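Local coordinates for chorismate synthase (Aquifex aeolicus, PDB 1Q1L), which catalyses the last step of the shikimate pathway, the elimination of phosphate from 5-enolpyruvylshikimate-3-phosphate to give chorismate, with reduced FMN as cofactor, at residues K153-E158 and E385-R390; V269-G274 and G305-G310. All coordinates share one frame; numbering follows the deposited sequence.

Contact 1. Residues K153-E158 and E385-R390; sequences KKFLSE and EEVKKR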
ATOM      1  N   LYS A 153      19.727  -5.904  -8.824  1.00 28.07           N
ATOM      2  CA  LYS A 153      20.593  -5.888 -10.002  1.00 28.73           C
ATOM      3  C   LYS A 153      20.833  -7.318 -10.470  1.00 29.58           C
ATOM      4  O   LYS A 153      20.779  -7.603 -11.664  1.00 30.34           O
ATOM      5  CB  LYS A 153      21.945  -5.250  -9.691  1.00 31.32           C
ATOM      6  CG  LYS A 153      21.949  -3.739  -9.582  1.00 33.39           C
ATOM      7  CD  LYS A 153      23.387  -3.238  -9.500  1.00 31.89           C
ATOM      8  CE  LYS A 153      23.458  -1.727  -9.403  1.00 36.52           C
ATOM      9  NZ  LYS A 153      24.871  -1.259  -9.321  1.00 37.89           N
ATOM     10  N   LYS A 154      21.120  -8.220  -9.536  1.00 30.28           N
ATOM     11  CA  LYS A 154      21.353  -9.613  -9.908  1.00 29.85           C
ATOM     12  C   LYS A 154      20.119 -10.137 -10.631  1.00 29.51           C
ATOM     13  O   LYS A 154      20.216 -10.793 -11.671  1.00 30.23           O
ATOM     14  CB  LYS A 154      21.637 -10.468  -8.670  1.00 30.69           C
ATOM     15  CG  LYS A 154      21.993 -11.914  -9.005  1.00 33.54           C
ATOM     16  CD  LYS A 154      23.167 -11.972  -9.991  1.00 34.47           C
ATOM     17  CE  LYS A 154      23.410 -13.390 -10.504  1.00 35.41           C
ATOM     18  NZ  LYS A 154      23.786 -14.327  -9.410  1.00 35.37           N
ATOM     19  N   PHE A 155      18.950  -9.837 -10.079  1.00 29.05           N
ATOM     20  CA  PHE A 155      17.693 -10.261 -10.687  1.00 29.67           C
ATOM     21  C   PHE A 155      17.570  -9.738 -12.127  1.00 28.31           C
ATOM     22  O   PHE A 155      17.255 -10.490 -13.050  1.00 28.14           O
ATOM     23  CB  PHE A 155      16.511  -9.752  -9.848  1.00 28.62           C
ATOM     24  CG  PHE A 155      15.174  -9.955 -10.505  1.00 29.86           C
ATOM     25  CD1 PHE A 155      14.652 -11.235 -10.680  1.00 27.74           C
ATOM     26  CD2 PHE A 155      14.455  -8.863 -10.988  1.00 28.20           C
ATOM     27  CE1 PHE A 155      13.431 -11.423 -11.332  1.00 31.10           C
ATOM     28  CE2 PHE A 155      13.238  -9.039 -11.638  1.00 29.70           C
ATOM     29  CZ  PHE A 155      12.723 -10.323 -11.813  1.00 27.03           C
ATOM     30  N   LEU A 156      17.833  -8.449 -12.309  1.00 28.77           N
ATOM     31  CA  LEU A 156      17.735  -7.806 -13.620  1.00 29.48           C
ATOM     32  C   LEU A 156      18.716  -8.338 -14.654  1.00 31.47           C
ATOM     33  O   LEU A 156      18.398  -8.417 -15.844  1.00 29.01           O
ATOM     34  CB  LEU A 156      17.952  -6.299 -13.489  1.00 25.83           C
ATOM     35  CG  LEU A 156      16.855  -5.465 -12.839  1.00 28.22           C
ATOM     36  CD1 LEU A 156      17.337  -4.027 -12.697  1.00 24.64           C
ATOM     37  CD2 LEU A 156      15.590  -5.531 -13.680  1.00 27.21           C
ATOM     38  N   SER A 157      19.918  -8.681 -14.202  1.00 30.83           N
ATOM     39  CA  SER A 157      20.934  -9.197 -15.105  1.00 30.97           C
ATOM     40  C   SER A 157      20.515 -10.520 -15.733  1.00 30.53           C
ATOM     41  O   SER A 157      20.993 -10.871 -16.811  1.00 31.52           O
ATOM     42  CB  SER A 157      22.267  -9.364 -14.365  1.00 32.37           C
ATOM     43  OG  SER A 157      22.139 -10.262 -13.281  1.00 34.48           O
ATOM     44  N   GLU A 158      19.623 -11.253 -15.072  1.00 28.90           N
ATOM     45  CA  GLU A 158      19.161 -12.533 -15.604  1.00 28.76           C
ATOM     46  C   GLU A 158      18.381 -12.304 -16.890  1.00 30.95           C
ATOM     47  O   GLU A 158      18.185 -13.230 -17.686  1.00 31.50           O
ATOM     48  CB  GLU A 158      18.252 -13.254 -14.598  1.00 31.07           C
ATOM     49  CG  GLU A 158      18.920 -13.656 -13.293  1.00 35.11           C
ATOM     50  CD  GLU A 158      20.031 -14.672 -13.484  1.00 39.16           C
ATOM     51  OE1 GLU A 158      19.840 -15.634 -14.260  1.00 41.83           O
ATOM     52  OE2 GLU A 158      21.092 -14.517 -12.846  1.00 43.78           O
ATOM     53  N   GLU A 385      12.378 -19.476 -13.646  1.00 35.39           N
ATOM     54  CA  GLU A 385      12.015 -20.163 -14.877  1.00 36.45           C
ATOM     55  C   GLU A 385      10.707 -19.582 -15.431  1.00 36.39           C
ATOM     56  O   GLU A 385      10.558 -19.370 -16.634  1.00 35.32           O
ATOM     57  CB  GLU A 385      11.837 -21.659 -14.601  1.00 38.22           C
ATOM     58  CG  GLU A 385      13.094 -22.404 -14.107  1.00 41.51           C
ATOM     59  CD  GLU A 385      13.635 -21.928 -12.748  1.00 43.74           C
ATOM     60  OE1 GLU A 385      12.874 -21.872 -11.751  1.00 30.59           O
ATOM     61  OE2 GLU A 385      14.852 -21.626 -12.683  1.00 47.18           O
ATOM     62  N   GLU A 386       9.766 -19.325 -14.530  1.00 35.86           N
ATOM     63  CA  GLU A 386       8.448 -18.790 -14.876  1.00 35.39           C
ATOM     64  C   GLU A 386       8.526 -17.348 -15.405  1.00 34.92           C
ATOM     65  O   GLU A 386       7.927 -17.013 -16.433  1.00 33.15           O
ATOM     66  CB  GLU A 386       7.567 -18.855 -13.624  1.00 37.30           C
ATOM     67  CG  GLU A 386       6.144 -18.392 -13.783  1.00 39.44           C
ATOM     68  CD  GLU A 386       5.316 -18.704 -12.543  1.00 43.00           C
ATOM     69  OE1 GLU A 386       5.613 -18.154 -11.452  1.00 36.96           O
ATOM     70  OE2 GLU A 386       4.371 -19.514 -12.663  1.00 44.83           O
ATOM     71  N   VAL A 387       9.265 -16.504 -14.696  1.00 33.45           N
ATOM     72  CA  VAL A 387       9.420 -15.108 -15.079  1.00 34.47           C
ATOM     73  C   VAL A 387      10.179 -14.970 -16.401  1.00 33.03           C
ATOM     74  O   VAL A 387       9.803 -14.173 -17.258  1.00 32.48           O
ATOM     75  CB  VAL A 387      10.164 -14.322 -13.975  1.00 34.62           C
ATOM     76  CG1 VAL A 387      10.253 -12.850 -14.348  1.00 35.13           C
ATOM     77  CG2 VAL A 387       9.439 -14.486 -12.647  1.00 36.02           C
ATOM     78  N   LYS A 388      11.243 -15.748 -16.565  1.00 33.39           N
ATOM     79  CA  LYS A 388      12.038 -15.697 -17.794  1.00 34.30           C
ATOM     80  C   LYS A 388      11.225 -16.088 -19.020  1.00 35.93           C
ATOM     81  O   LYS A 388      11.400 -15.521 -20.095  1.00 35.08           O
ATOM     82  CB  LYS A 388      13.249 -16.616 -17.690  1.00 36.31           C
ATOM     83  CG  LYS A 388      14.335 -16.130 -16.746  1.00 36.74           C
ATOM     84  CD  LYS A 388      15.458 -17.150 -16.701  1.00 42.00           C
ATOM     85  CE  LYS A 388      16.516 -16.770 -15.690  1.00 45.71           C
ATOM     86  NZ  LYS A 388      17.579 -17.809 -15.625  1.00 48.51           N
ATOM     87  N   LYS A 389      10.346 -17.069 -18.860  1.00 34.67           N
ATOM     88  CA  LYS A 389       9.515 -17.511 -19.966  1.00 34.34           C
ATOM     89  C   LYS A 389       8.549 -16.403 -20.376  1.00 33.13           C
ATOM     90  O   LYS A 389       8.311 -16.183 -21.564  1.00 31.95           O
ATOM     91  CB  LYS A 389       8.734 -18.768 -19.564  1.00 36.67           C
ATOM     92  CG  LYS A 389       7.662 -19.185 -20.560  1.00 40.25           C
ATOM     93  CD  LYS A 389       8.261 -19.618 -21.886  1.00 43.34           C
ATOM     94  CE  LYS A 389       7.174 -19.879 -22.920  1.00 46.49           C
ATOM     95  NZ  LYS A 389       6.131 -20.820 -22.412  1.00 49.56           N
ATOM     96  N   ARG A 390       7.992 -15.702 -19.393  1.00 31.12           N
ATOM     97  CA  ARG A 390       7.050 -14.625 -19.680  1.00 31.41           C
ATOM     98  C   ARG A 390       7.755 -13.427 -20.305  1.00 30.28           C
ATOM     99  O   ARG A 390       7.170 -12.695 -21.103  1.00 31.65           O
ATOM    100  CB  ARG A 390       6.327 -14.209 -18.400  1.00 31.19           C
ATOM    101  CG  ARG A 390       5.525 -15.336 -17.777  1.00 33.37           C
ATOM    102  CD  ARG A 390       4.941 -14.914 -16.452  1.00 34.50           C
ATOM    103  NE  ARG A 390       4.200 -15.992 -15.810  1.00 33.50           N
ATOM    104  CZ  ARG A 390       3.590 -15.877 -14.634  1.00 34.19           C
ATOM    105  NH1 ARG A 390       3.632 -14.724 -13.976  1.00 30.64           N
ATOM    106  NH2 ARG A 390       2.945 -16.915 -14.112  1.00 34.47           N
TER
HETATM  107  O   HOH W   1      17.894 -17.183 -12.856  1.00 72.89           O
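E158 and K388 meet by their charged ends, the two side chains crossing obliquely between helix 142-157 and helix 384-399. K388 NZ lies 3.4 Å from E158 OE1. This is a salt bridge, and its hydrogen bond is long and weak. A water also bridges the pair: it accepts from K388 NZ at 2.9 Å and donates, weakly, to E158 OE1. The ammonium and the carboxylate are therefore joined both directly and through the water. The aliphatic part of the lysine also takes part, with its CE 4.1 Å from E158 CB. The K388 chain is fully extended beyond CG (chi2 178°), which carries its amine across the gap.

The second touch is apolar and buried. V387 CG1 sits at the edge of the F155 ring, near its plane, 4.3 Å from CZ. F155 CG is anti to the backbone N (chi1 171°), and the ring reaches out from its helix toward the valine. F159 meets the same ring edge-to-face and also packs on V387.

The backbones stay well apart, with the CA atoms of E158 and K388 8.1 Å from each other. On helix 384-399, E386 makes a salt bridge to K378 of the second subunit. The contact joins the last part of helix 142-157 and the residues around E158 to the start of helix 384-399. Helix 356-379 packs against both: F155 rests on A372 and L376, V387 on L379.

Contact 2. Residues V269-G274 and G305-G310; sequences VEIGLG and GGTEGG
I271 and T307 meet through their branches, and the two side chains cross at about a right angle. The CB of each is directed at the other segment. I271 CG2 does the touching on its side. It lies 3.9 Å from T307 OG1 and 4.0 Å from T307 CG2, so this one methyl meets both arms of the threonine. The same methyl is 3.9 Å from G305 O. A chi1 of -61° puts I271 CG2 anti to the backbone N, and from there it reaches T307.

Beside this pair the two backbones touch directly. G272 CA and G305 CA are only 3.5 Å apart. Both residues are glycines with positive phi. Neither has a side chain, and the backbones come directly against each other. G272 is also the second residue of a type II' turn, I271 to G274, where its phi of 74° and psi of -138° suit glycine. The turn ends strand 266-271, an outermost strand of an antiparallel sheet within this chain. V269 and E270 of that strand pair with a strand of the fourth subunit, so the sheet runs on across the interface.

Helix 252-261 packs against both side chains, with I256 on I271 and I252 on T307. T307 OG1 is hydrogen-bonded to K267 NZ of the fourth subunit, so its polar partner lies across the interface. Between the two segments the contact is van der Waals packing. The polar groups find their bonds outside it: the backbones of G272 and G305 both with V318 of strand 317-323, and the threonine hydroxyl with that lysine.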
ATOM      1  N   VAL A 269      16.352  16.028 -10.330  1.00 25.97           N
ATOM      2  CA  VAL A 269      16.339  14.818 -11.132  1.00 26.34           C
ATOM      3  C   VAL A 269      15.725  15.083 -12.501  1.00 28.15           C
ATOM      4  O   VAL A 269      14.684  15.732 -12.617  1.00 27.00           O
ATOM      5  CB  VAL A 269      15.545  13.694 -10.431  1.00 27.05           C
ATOM      6  CG1 VAL A 269      14.168  14.191 -10.077  1.00 29.03           C
ATOM      7  CG2 VAL A 269      15.431  12.482 -11.353  1.00 24.99           C
ATOM      8  N   GLU A 270      16.382  14.585 -13.538  1.00 27.40           N
ATOM      9  CA  GLU A 270      15.890  14.748 -14.897  1.00 30.59           C
ATOM     10  C   GLU A 270      15.865  13.396 -15.574  1.00 29.21           C
ATOM     11  O   GLU A 270      16.736  12.564 -15.330  1.00 27.62           O
ATOM     12  CB  GLU A 270      16.815  15.654 -15.716  1.00 31.06           C
ATOM     13  CG  GLU A 270      16.917  17.084 -15.250  1.00 35.39           C
ATOM     14  CD  GLU A 270      17.913  17.879 -16.082  1.00 40.32           C
ATOM     15  OE1 GLU A 270      17.478  18.784 -16.817  1.00 42.05           O
ATOM     16  OE2 GLU A 270      19.130  17.593 -16.010  1.00 39.48           O
ATOM     17  N   ILE A 271      14.861  13.171 -16.413  1.00 29.04           N
ATOM     18  CA  ILE A 271      14.793  11.933 -17.174  1.00 27.81           C
ATOM     19  C   ILE A 271      15.228  12.365 -18.575  1.00 28.88           C
ATOM     20  O   ILE A 271      14.553  13.165 -19.223  1.00 28.69           O
ATOM     21  CB  ILE A 271      13.363  11.358 -17.245  1.00 26.45           C
ATOM     22  CG1 ILE A 271      12.841  11.045 -15.835  1.00 30.44           C
ATOM     23  CG2 ILE A 271      13.361  10.095 -18.108  1.00 22.90           C
ATOM     24  CD1 ILE A 271      13.615   9.969 -15.098  1.00 30.62           C
ATOM     25  N   GLY A 272      16.359  11.856 -19.037  1.00 28.63           N
ATOM     26  CA  GLY A 272      16.830  12.239 -20.351  1.00 30.96           C
ATOM     27  C   GLY A 272      17.375  13.657 -20.340  1.00 32.53           C
ATOM     28  O   GLY A 272      18.062  14.056 -19.401  1.00 31.71           O
ATOM     29  N   LEU A 273      17.051  14.421 -21.379  1.00 35.35           N
ATOM     30  CA  LEU A 273      17.519  15.798 -21.528  1.00 38.31           C
ATOM     31  C   LEU A 273      17.079  16.702 -20.374  1.00 38.21           C
ATOM     32  O   LEU A 273      17.830  17.577 -19.946  1.00 41.50           O
ATOM     33  CB  LEU A 273      17.019  16.360 -22.864  1.00 41.15           C
ATOM     34  CG  LEU A 273      17.966  17.248 -23.676  1.00 43.15           C
ATOM     35  CD1 LEU A 273      19.294  16.535 -23.909  1.00 41.39           C
ATOM     36  CD2 LEU A 273      17.300  17.593 -25.005  1.00 42.92           C
ATOM     37  N   GLY A 274      15.860  16.498 -19.883  1.00 38.19           N
ATOM     38  CA  GLY A 274      15.360  17.282 -18.760  1.00 37.54           C
ATOM     39  C   GLY A 274      15.069  18.761 -18.979  1.00 36.58           C
ATOM     40  O   GLY A 274      14.335  19.133 -19.892  1.00 36.58           O
ATOM     41  N   GLY A 305      15.171   9.925 -22.548  1.00 27.87           N
ATOM     42  CA  GLY A 305      15.728   9.114 -21.482  1.00 27.07           C
ATOM     43  C   GLY A 305      15.062   7.759 -21.305  1.00 26.61           C
ATOM     44  O   GLY A 305      14.958   7.263 -20.186  1.00 24.90           O
ATOM     45  N   GLY A 306      14.596   7.173 -22.404  1.00 25.51           N
ATOM     46  CA  GLY A 306      13.979   5.860 -22.348  1.00 26.94           C
ATOM     47  C   GLY A 306      12.537   5.725 -21.892  1.00 28.16           C
ATOM     48  O   GLY A 306      12.055   4.600 -21.742  1.00 28.23           O
ATOM     49  N   THR A 307      11.843   6.840 -21.663  1.00 28.38           N
ATOM     50  CA  THR A 307      10.448   6.776 -21.240  1.00 29.37           C
ATOM     51  C   THR A 307       9.585   7.743 -22.051  1.00 30.99           C
ATOM     52  O   THR A 307      10.013   8.851 -22.379  1.00 32.80           O
ATOM     53  CB  THR A 307      10.281   7.111 -19.729  1.00 29.92           C
ATOM     54  OG1 THR A 307      10.080   8.519 -19.564  1.00 32.69           O
ATOM     55  CG2 THR A 307      11.526   6.690 -18.938  1.00 27.57           C
ATOM     56  N   GLU A 308       8.375   7.305 -22.377  1.00 32.27           N
ATOM     57  CA  GLU A 308       7.413   8.097 -23.137  1.00 35.98           C
ATOM     58  C   GLU A 308       6.031   7.929 -22.517  1.00 37.12           C
ATOM     59  O   GLU A 308       5.510   6.813 -22.451  1.00 37.06           O
ATOM     60  CB  GLU A 308       7.329   7.616 -24.589  1.00 38.56           C
ATOM     61  CG  GLU A 308       8.547   7.877 -25.453  1.00 44.53           C
ATOM     62  CD  GLU A 308       8.408   7.256 -26.836  1.00 47.94           C
ATOM     63  OE1 GLU A 308       9.321   7.432 -27.674  1.00 47.66           O
ATOM     64  OE2 GLU A 308       7.381   6.578 -27.078  1.00 50.13           O
ATOM     65  N   GLY A 309       5.442   9.031 -22.065  1.00 37.11           N
ATOM     66  CA  GLY A 309       4.111   8.975 -21.483  1.00 37.80           C
ATOM     67  C   GLY A 309       3.931   8.049 -20.291  1.00 38.45           C
ATOM     68  O   GLY A 309       2.889   7.409 -20.153  1.00 39.35           O
ATOM     69  N   GLY A 310       4.942   7.975 -19.432  1.00 37.23           N
ATOM     70  CA  GLY A 310       4.847   7.132 -18.255  1.00 36.21           C
ATOM     71  C   GLY A 310       5.267   5.685 -18.448  1.00 33.71           C
ATOM     72  O   GLY A 310       5.295   4.916 -17.489  1.00 32.22           O
TER

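Contacts 1 and 2 lie in different parts of the chain. Their centres are 25 Å apart and their nearest atoms about 13 Å apart, so they do not touch. Along the sequence, contact 2 is nested inside the loop closed by contact 1. Contact 1 joins two helices, partly through charge. Contact 2 is a buried meeting of a strand end with its turn, and a glycine-rich segment that holds the short strand 307-308. Both have other subunits of the tetramer close by: the second and third at 385-390, the fourth at contact 2. Neither lies at the predicted FMN or NADP sites, although Q264 and A265, predicted to bind FMN, come just before strand 266-271.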